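Local structure of leucine--tRNA ligase (Agrobacterium radiobacter, 5AH5) at residues 294-306 against 317-329. The protein probably charges tRNA(Leu) with L-leucine at the expense of ATP, as a class I aminoacyl-tRNA synthetase. Residues are numbered along the deposited sequence; the frame is centred on the assembly and turned at random.
Sequences RSAGAKSGIFTGL and VPLYVANYVMPDF. With nucleotides of chain D.
Asn323 docks its side chain against the loop of residues 298-300, where the antiparallel hairpin of strands 301-304 and 317-322 gives way to tRNA-binding loops. Its CB lies 3.8 Å from Ser300 OG, a hydroxyl that hydrogen-bonds to Tyr282. Chi1 of 70° sets CG between the backbone N and carbonyl carbon, 3.5 Å from Ser300 OG, turning the amide toward the facing backbone. At the tip, ND2 donates to Ala298 O (3.2 Å), lying in the plane of that carbonyl on a lone pair, while OD1 accepts from Ser300 N (3.1 Å), which approaches from above the amide plane. The main-chain Asn323 O is gripped side-on by Arg294 through NE (3.3 Å) and NH2 (3.1 Å), with Asn323 O close to the guanidinium plane; NH1 forms a salt bridge with Glu262.

Along the hairpin, Ile302 and Val321 form a hydrogen-bonded pair. Phe303 CA makes a CH-pi contact over one face of the Tyr320 ring, 4.0 Å from the centroid. Further on, Leu319 O accepts from both the backbone N and OG1 of Thr304, from the same face of the carbonyl plane, OG1 from well above it.

Within the editing domain, the Asn323 and Arg294 bonds join two loops that also contact the tRNA: Gly297 O accepts from N4 of C82 of chain D, while Met326 N donates to N1 and Met326 O accepts from N6 of A84 of chain D. These base contacts use main-chain groups, which the inter-loop bonds would help to position.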
# COMPACT_ATOMS: atom_id res chain seq x y z
N ARG B 294 29.31 10.99 -5.09
CA ARG B 294 29.27 11.17 -6.55
C ARG B 294 28.38 12.33 -7.00
O ARG B 294 28.54 12.83 -8.13
CB ARG B 294 28.81 9.84 -7.20
CG ARG B 294 28.63 9.79 -8.71
CD ARG B 294 29.92 10.07 -9.46
NE ARG B 294 29.63 10.62 -10.78
CZ ARG B 294 29.49 9.91 -11.90
NH1 ARG B 294 29.64 8.57 -11.93
NH2 ARG B 294 29.23 10.58 -13.04
N SER B 295 27.44 12.72 -6.13
CA SER B 295 26.50 13.83 -6.41
C SER B 295 26.98 15.19 -5.89
O SER B 295 26.62 16.21 -6.46
CB SER B 295 25.09 13.52 -5.86
OG SER B 295 24.38 12.64 -6.72
N ALA B 296 27.78 15.21 -4.82
CA ALA B 296 28.22 16.45 -4.15
C ALA B 296 29.68 16.84 -4.48
O ALA B 296 30.25 16.33 -5.46
CB ALA B 296 28.01 16.32 -2.63
N GLY B 297 30.25 17.76 -3.70
CA GLY B 297 31.65 18.18 -3.82
C GLY B 297 31.95 19.03 -5.05
O GLY B 297 31.04 19.48 -5.75
N ALA B 298 33.25 19.23 -5.30
CA ALA B 298 33.73 20.03 -6.44
C ALA B 298 33.51 19.34 -7.77
O ALA B 298 33.48 18.11 -7.83
CB ALA B 298 35.22 20.34 -6.25
N LYS B 299 33.38 20.11 -8.84
CA LYS B 299 33.32 19.55 -10.20
C LYS B 299 34.73 19.34 -10.79
O LYS B 299 35.63 20.16 -10.57
CB LYS B 299 32.49 20.43 -11.12
CG LYS B 299 31.09 20.68 -10.59
CD LYS B 299 30.32 21.67 -11.44
CE LYS B 299 29.25 22.35 -10.60
NZ LYS B 299 28.29 23.08 -11.47
N SER B 300 34.88 18.25 -11.54
CA SER B 300 36.17 17.75 -12.02
C SER B 300 36.00 17.17 -13.41
O SER B 300 34.89 17.15 -13.95
CB SER B 300 36.76 16.70 -11.05
OG SER B 300 36.18 15.41 -11.19
N GLY B 301 37.09 16.69 -13.99
CA GLY B 301 37.10 16.26 -15.39
C GLY B 301 38.49 16.05 -15.99
O GLY B 301 39.50 16.45 -15.41
N ILE B 302 38.52 15.42 -17.17
CA ILE B 302 39.75 15.17 -17.91
C ILE B 302 39.50 15.29 -19.41
O ILE B 302 38.57 14.66 -19.93
CB ILE B 302 40.37 13.78 -17.59
CG1 ILE B 302 41.68 13.59 -18.34
CG2 ILE B 302 39.41 12.63 -17.91
CD1 ILE B 302 42.49 12.43 -17.85
N PHE B 303 40.32 16.10 -20.09
CA PHE B 303 40.28 16.22 -21.55
C PHE B 303 40.64 14.86 -22.13
O PHE B 303 41.63 14.25 -21.71
CB PHE B 303 41.24 17.32 -22.04
CG PHE B 303 41.31 17.47 -23.55
CD1 PHE B 303 40.15 17.56 -24.32
CD2 PHE B 303 42.54 17.54 -24.20
CE1 PHE B 303 40.21 17.70 -25.71
CE2 PHE B 303 42.61 17.69 -25.58
CZ PHE B 303 41.45 17.77 -26.33
N THR B 304 39.83 14.37 -23.06
CA THR B 304 40.06 13.05 -23.64
C THR B 304 41.36 13.03 -24.42
O THR B 304 42.08 12.03 -24.40
CB THR B 304 38.94 12.64 -24.62
OG1 THR B 304 37.67 13.12 -24.15
CG2 THR B 304 38.90 11.12 -24.81
N GLY B 305 41.65 14.14 -25.11
CA GLY B 305 42.67 14.20 -26.14
C GLY B 305 41.93 14.35 -27.45
O GLY B 305 42.10 15.34 -28.14
N LEU B 306 41.06 13.37 -27.74
CA LEU B 306 40.34 13.28 -29.03
C LEU B 306 39.31 14.43 -29.21
O LEU B 306 39.15 15.29 -28.33
CB LEU B 306 39.67 11.89 -29.22
CG LEU B 306 40.34 10.56 -28.79
CD1 LEU B 306 39.69 9.37 -29.50
CD2 LEU B 306 41.85 10.51 -29.01
N VAL B 317 34.59 19.75 -32.35
CA VAL B 317 34.29 20.10 -30.95
C VAL B 317 35.13 19.24 -29.97
O VAL B 317 35.36 18.05 -30.25
CB VAL B 317 32.78 19.88 -30.65
CG1 VAL B 317 32.36 20.65 -29.41
CG2 VAL B 317 31.88 20.25 -31.83
N PRO B 318 35.58 19.82 -28.83
CA PRO B 318 36.37 19.03 -27.86
C PRO B 318 35.55 18.03 -27.02
O PRO B 318 34.43 18.33 -26.62
CB PRO B 318 37.00 20.11 -26.96
CG PRO B 318 36.11 21.31 -27.09
CD PRO B 318 35.60 21.26 -28.50
N LEU B 319 36.13 16.85 -26.74
CA LEU B 319 35.50 15.81 -25.91
C LEU B 319 36.19 15.69 -24.55
O LEU B 319 37.42 15.75 -24.45
CB LEU B 319 35.50 14.45 -26.64
CG LEU B 319 34.79 13.24 -26.00
CD1 LEU B 319 33.31 13.50 -25.81
CD2 LEU B 319 34.97 11.99 -26.85
N TYR B 320 35.39 15.50 -23.50
CA TYR B 320 35.85 15.42 -22.10
C TYR B 320 35.17 14.23 -21.37
O TYR B 320 34.32 13.53 -21.94
CB TYR B 320 35.53 16.74 -21.37
CG TYR B 320 36.48 17.90 -21.64
CD1 TYR B 320 36.46 18.61 -22.86
CD2 TYR B 320 37.39 18.34 -20.65
CE1 TYR B 320 37.32 19.68 -23.09
CE2 TYR B 320 38.25 19.41 -20.87
CZ TYR B 320 38.21 20.07 -22.09
OH TYR B 320 39.06 21.13 -22.31
N VAL B 321 35.59 14.01 -20.12
CA VAL B 321 34.97 13.04 -19.21
C VAL B 321 34.86 13.78 -17.88
O VAL B 321 35.88 14.14 -17.31
CB VAL B 321 35.78 11.71 -19.12
CG1 VAL B 321 35.50 10.93 -17.84
CG2 VAL B 321 35.48 10.82 -20.32
N ALA B 322 33.63 14.03 -17.43
CA ALA B 322 33.36 14.83 -16.23
C ALA B 322 32.44 14.12 -15.23
O ALA B 322 31.58 13.31 -15.62
CB ALA B 322 32.76 16.18 -16.63
N ASN B 323 32.65 14.43 -13.95
CA ASN B 323 31.90 13.81 -12.83
C ASN B 323 30.44 14.29 -12.70
O ASN B 323 29.56 13.53 -12.28
CB ASN B 323 32.67 14.00 -11.50
CG ASN B 323 32.68 15.45 -11.01
OD1 ASN B 323 32.38 16.37 -11.76
ND2 ASN B 323 33.04 15.65 -9.75
N TYR B 324 30.21 15.55 -13.09
CA TYR B 324 28.89 16.18 -12.99
C TYR B 324 27.90 15.65 -14.04
O TYR B 324 26.75 16.07 -14.05
CB TYR B 324 28.99 17.73 -13.08
CG TYR B 324 29.08 18.26 -14.50
CD1 TYR B 324 30.30 18.35 -15.16
CD2 TYR B 324 27.93 18.65 -15.19
CE1 TYR B 324 30.37 18.81 -16.48
CE2 TYR B 324 27.99 19.11 -16.50
CZ TYR B 324 29.21 19.18 -17.14
OH TYR B 324 29.27 19.64 -18.45
N VAL B 325 28.35 14.77 -14.95
CA VAL B 325 27.42 14.05 -15.79
C VAL B 325 26.99 12.85 -14.98
O VAL B 325 27.83 12.01 -14.62
CB VAL B 325 28.03 13.61 -17.12
CG1 VAL B 325 27.04 12.78 -17.93
CG2 VAL B 325 28.46 14.83 -17.92
N MET B 326 25.70 12.77 -14.68
CA MET B 326 25.19 11.68 -13.85
C MET B 326 24.79 10.52 -14.75
O MET B 326 24.10 10.70 -15.74
CB MET B 326 24.03 12.15 -12.97
CG MET B 326 24.32 13.43 -12.19
SD MET B 326 25.93 13.44 -11.37
CE MET B 326 25.60 12.52 -9.87
N PRO B 327 25.27 9.32 -14.43
CA PRO B 327 25.02 8.15 -15.27
C PRO B 327 23.55 7.62 -15.35
O PRO B 327 23.25 6.83 -16.24
CB PRO B 327 25.89 7.09 -14.61
CG PRO B 327 25.89 7.47 -13.15
CD PRO B 327 25.96 8.96 -13.17
N ASP B 328 22.67 8.01 -14.44
CA ASP B 328 21.28 7.49 -14.46
C ASP B 328 20.25 8.37 -15.18
O ASP B 328 19.04 8.10 -15.08
CB ASP B 328 20.86 7.20 -13.02
CG ASP B 328 21.80 6.22 -12.36
OD1 ASP B 328 22.04 5.15 -12.98
OD2 ASP B 328 22.32 6.53 -11.26
N PHE B 329 20.72 9.39 -15.92
CA PHE B 329 19.83 10.32 -16.63
C PHE B 329 20.20 10.36 -18.10
O PHE B 329 21.38 10.54 -18.46
CB PHE B 329 19.93 11.73 -16.00
CG PHE B 329 19.05 12.78 -16.66
CD1 PHE B 329 17.70 12.55 -16.90
CD2 PHE B 329 19.57 14.02 -17.01
CE1 PHE B 329 16.89 13.52 -17.48
CE2 PHE B 329 18.77 15.00 -17.59
CZ PHE B 329 17.42 14.74 -17.83
P C D 82 21.63 14.13 -8.60
OP1 C D 82 22.47 13.02 -9.16
OP2 C D 82 21.56 14.28 -7.13
O5' C D 82 22.06 15.54 -9.22
C5' C D 82 23.14 16.31 -8.66
C4' C D 82 23.31 17.63 -9.39
O4' C D 82 24.57 18.22 -8.97
C3' C D 82 23.37 17.58 -10.91
O3' C D 82 22.90 18.78 -11.54
C2' C D 82 24.86 17.40 -11.17
O2' C D 82 25.27 17.82 -12.46
C1' C D 82 25.46 18.29 -10.07
N1 C D 82 26.82 17.97 -9.57
C2 C D 82 27.52 18.98 -8.88
O2 C D 82 27.00 20.10 -8.76
N3 C D 82 28.74 18.70 -8.38
C4 C D 82 29.27 17.49 -8.54
N4 C D 82 30.49 17.27 -8.04
C5 C D 82 28.57 16.44 -9.22
C6 C D 82 27.36 16.72 -9.70
P A D 84 16.83 19.07 -16.20
OP1 A D 84 15.72 20.02 -16.41
OP2 A D 84 16.63 17.61 -16.45
O5' A D 84 18.00 19.58 -17.16
C5' A D 84 18.07 19.13 -18.53
C4' A D 84 19.45 19.40 -19.09
O4' A D 84 20.44 18.68 -18.30
C3' A D 84 19.73 18.95 -20.52
O3' A D 84 19.23 19.85 -21.49
C2' A D 84 21.25 18.92 -20.53
O2' A D 84 21.76 20.23 -20.72
C1' A D 84 21.55 18.38 -19.12
N9 A D 84 21.83 16.95 -19.03
C8 A D 84 21.50 15.94 -19.92
N7 A D 84 21.93 14.76 -19.56
C5 A D 84 22.57 14.99 -18.35
C6 A D 84 23.24 14.13 -17.46
N6 A D 84 23.36 12.81 -17.64
N1 A D 84 23.78 14.68 -16.35
C2 A D 84 23.66 16.00 -16.16
N3 A D 84 23.04 16.91 -16.92
C4 A D 84 22.52 16.33 -18.02
P C D 83 21.31 19.13 -11.66
OP1 C D 83 21.19 20.44 -12.32
OP2 C D 83 20.70 18.95 -10.31
O5' C D 83 20.75 18.03 -12.67
C5' C D 83 20.80 18.17 -14.10
C4' C D 83 19.47 17.83 -14.75
O4' C D 83 19.36 16.40 -14.95
C3' C D 83 18.21 18.29 -14.00
O3' C D 83 17.40 19.27 -14.69
C2' C D 83 17.60 16.99 -13.42
O2' C D 83 16.19 16.93 -13.48
C1' C D 83 18.24 15.87 -14.27
N1 C D 83 18.68 14.66 -13.51
C2 C D 83 17.87 13.50 -13.53
O2 C D 83 16.80 13.53 -14.14
N3 C D 83 18.29 12.40 -12.86
C4 C D 83 19.47 12.41 -12.23
N4 C D 83 19.84 11.29 -11.59
C5 C D 83 20.30 13.56 -12.20
C6 C D 83 19.88 14.65 -12.86